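Local atomic coordinates of DUF2666 domain-containing protein (Pyrococcus furiosus, PDB entry 3V68), a protein that is of unknown function but belongs to the DUF2666 family and may bind double-stranded DNA. Residues D162-L167 against K242-Y247. Sequence-based numbering, arbitrary orientation.
Sequences DIARLL and KNLEKY
Arg165 and Leu244 face each other where two helical segments, 162-167 and 242-247, pack in a roughly antiparallel manner. Their axes approach to 8.9 Å and their directions differ by 147°. The CA atoms of Arg165 and Leu244 lie 5.6 Å apart.

These two side chains lie alongside, pointing opposite ways. CB of Arg165 lies 3.9 Å from CB of Leu244. Leu244 reaches helix 160-181 with CD1, which rests 3.8 Å from the backbone N of Arg165 and also touches CB of Ala164. The aliphatic part of Arg165 leaves with CG anti to the backbone N (chi1 -170°). CD of Arg165 comes 3.7 Å from CA of Glu245. The chain then bends at chi3 (47°), which turns the guanidinium back to Asp162, about one helical turn earlier. There NE of Arg165 makes the shorter, straighter bond to OD1 of Asp162, 3.0 Å and nearly along its C-O axis. NH2 adds a longer, more bent one to the same oxygen. OD1 lies at the guanidinium edge, close to its plane, and this side-on grip helps hold the group there. NH1 reaches helix 241-248 through a water, which accepts from it and donates to OE1 of Glu245 at 2.8 Å.

The contact joins the start of helix 160-181 to the C-terminal helix 241-248. Ile163, Leu166 and Leu167 pack on Ile137 of strand 136-143. Leu244 also touches Val100 of helix 91-110, and Asn243 hydrogen-bonds to Glu99 there. The C-terminal helix thus bridges helices 160-181 and 91-110.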
loop_
_atom_site.group_PDB
_atom_site.type_symbol
_atom_site.label_atom_id
_atom_site.label_comp_id
_atom_site.label_asym_id
_atom_site.label_seq_id
_atom_site.Cartn_x
_atom_site.Cartn_y
_atom_site.Cartn_z
ATOM N N ASP A 162 14.044 -6.699 -2.510
ATOM C CA ASP A 162 13.431 -7.099 -3.770
ATOM C C ASP A 162 12.067 -7.740 -3.551
ATOM O O ASP A 162 11.155 -7.559 -4.361
ATOM C CB ASP A 162 14.331 -8.031 -4.572
ATOM C CG ASP A 162 13.883 -8.145 -6.012
ATOM O OD1 ASP A 162 13.420 -7.121 -6.560
ATOM O OD2 ASP A 162 13.975 -9.251 -6.581
ATOM N N ILE A 163 11.940 -8.478 -2.454
ATOM C CA ILE A 163 10.649 -9.012 -2.033
ATOM C C ILE A 163 9.718 -7.845 -1.702
ATOM O O ILE A 163 8.560 -7.831 -2.124
ATOM C CB ILE A 163 10.787 -9.989 -0.843
ATOM C CG1 ILE A 163 11.737 -11.137 -1.211
ATOM C CG2 ILE A 163 9.421 -10.531 -0.434
ATOM C CD1 ILE A 163 12.170 -11.983 -0.035
ATOM N N ALA A 164 10.245 -6.854 -0.982
ATOM C CA ALA A 164 9.496 -5.628 -0.702
ATOM C C ALA A 164 8.987 -4.976 -1.985
ATOM O O ALA A 164 7.837 -4.541 -2.045
ATOM C CB ALA A 164 10.346 -4.645 0.084
ATOM N N ARG A 165 9.852 -4.905 -2.997
ATOM C CA ARG A 165 9.495 -4.300 -4.283
ATOM C C ARG A 165 8.342 -5.043 -4.951
ATOM O O ARG A 165 7.389 -4.416 -5.426
ATOM C CB ARG A 165 10.698 -4.258 -5.232
ATOM C CG ARG A 165 10.455 -3.419 -6.480
ATOM C CD ARG A 165 11.417 -3.755 -7.614
ATOM N NE ARG A 165 11.538 -5.192 -7.849
ATOM C CZ ARG A 165 10.656 -5.943 -8.508
ATOM N NH1 ARG A 165 9.547 -5.416 -9.019
ATOM N NH2 ARG A 165 10.885 -7.241 -8.651
ATOM N N LEU A 166 8.441 -6.371 -4.989
ATOM C CA LEU A 166 7.415 -7.206 -5.610
ATOM C C LEU A 166 6.089 -7.068 -4.875
ATOM O O LEU A 166 5.035 -6.941 -5.504
ATOM C CB LEU A 166 7.843 -8.676 -5.668
ATOM C CG LEU A 166 6.924 -9.570 -6.512
ATOM C CD1 LEU A 166 6.960 -9.172 -7.986
ATOM C CD2 LEU A 166 7.288 -11.036 -6.335
ATOM N N LEU A 167 6.146 -7.090 -3.546
ATOM C CA LEU A 167 4.944 -6.904 -2.735
ATOM C C LEU A 167 4.300 -5.538 -2.989
ATOM O O LEU A 167 3.080 -5.438 -3.118
ATOM C CB LEU A 167 5.258 -7.085 -1.249
ATOM C CG LEU A 167 5.629 -8.496 -0.784
ATOM C CD1 LEU A 167 6.128 -8.436 0.646
ATOM C CD2 LEU A 167 4.444 -9.449 -0.901
ATOM N N LYS A 242 8.298 1.743 -7.587
ATOM C CA LYS A 242 9.314 2.332 -8.462
ATOM C C LYS A 242 10.518 2.861 -7.678
ATOM O O LYS A 242 11.643 2.804 -8.165
ATOM C CB LYS A 242 8.724 3.392 -9.404
ATOM C CG LYS A 242 8.240 4.695 -8.771
ATOM C CD LYS A 242 7.771 5.656 -9.855
ATOM C CE LYS A 242 7.555 7.065 -9.330
ATOM N NZ LYS A 242 7.266 8.017 -10.443
ATOM N N ASN A 243 10.284 3.358 -6.463
ATOM C CA ASN A 243 11.387 3.826 -5.617
ATOM C C ASN A 243 12.355 2.696 -5.285
ATOM O O ASN A 243 13.571 2.876 -5.311
ATOM C CB ASN A 243 10.868 4.468 -4.327
ATOM C CG ASN A 243 10.159 5.787 -4.568
ATOM O OD1 ASN A 243 9.469 5.964 -5.573
ATOM N ND2 ASN A 243 10.307 6.718 -3.627
ATOM N N LEU A 244 11.802 1.521 -5.000
ATOM C CA LEU A 244 12.602 0.358 -4.652
ATOM C C LEU A 244 13.280 -0.223 -5.892
ATOM O O LEU A 244 14.417 -0.685 -5.821
ATOM C CB LEU A 244 11.748 -0.689 -3.925
ATOM C CG LEU A 244 11.143 -0.246 -2.585
ATOM C CD1 LEU A 244 10.130 -1.274 -2.071
ATOM C CD2 LEU A 244 12.229 0.029 -1.539
ATOM N N GLU A 245 12.572 -0.168 -7.022
ATOM C CA GLU A 245 13.100 -0.561 -8.328
ATOM C C GLU A 245 14.336 0.268 -8.669
ATOM O O GLU A 245 15.377 -0.283 -9.035
ATOM C CB GLU A 245 12.016 -0.371 -9.397
ATOM C CG GLU A 245 12.316 -0.977 -10.770
ATOM C CD GLU A 245 11.186 -0.741 -11.768
ATOM O OE1 GLU A 245 10.014 -0.600 -11.340
ATOM O OE2 GLU A 245 11.469 -0.700 -12.984
ATOM N N LYS A 246 14.216 1.588 -8.521
ATOM C CA LYS A 246 15.314 2.512 -8.826
ATOM C C LYS A 246 16.508 2.328 -7.887
ATOM O O LYS A 246 17.658 2.436 -8.323
ATOM C CB LYS A 246 14.826 3.968 -8.825
ATOM C CG LYS A 246 15.871 5.011 -9.260
ATOM C CD LYS A 246 16.318 4.828 -10.707
ATOM C CE LYS A 246 17.537 5.686 -11.013
ATOM N NZ LYS A 246 18.009 5.513 -12.416
ATOM N N TYR A 247 16.242 2.045 -6.611
ATOM C CA TYR A 247 17.327 1.750 -5.677
ATOM C C TYR A 247 18.095 0.493 -6.094
ATOM O O TYR A 247 19.327 0.491 -6.107
ATOM C CB TYR A 247 16.850 1.611 -4.219
ATOM C CG TYR A 247 17.988 1.179 -3.315
ATOM C CD1 TYR A 247 18.823 2.120 -2.709
ATOM C CD2 TYR A 247 18.270 -0.172 -3.121
ATOM C CE1 TYR A 247 19.890 1.719 -1.909
ATOM C CE2 TYR A 247 19.331 -0.582 -2.329
ATOM C CZ TYR A 247 20.138 0.365 -1.727
ATOM O OH TYR A 247 21.192 -0.048 -0.942
HETATM O O HOH W 1 8.722 -2.439 -9.716
#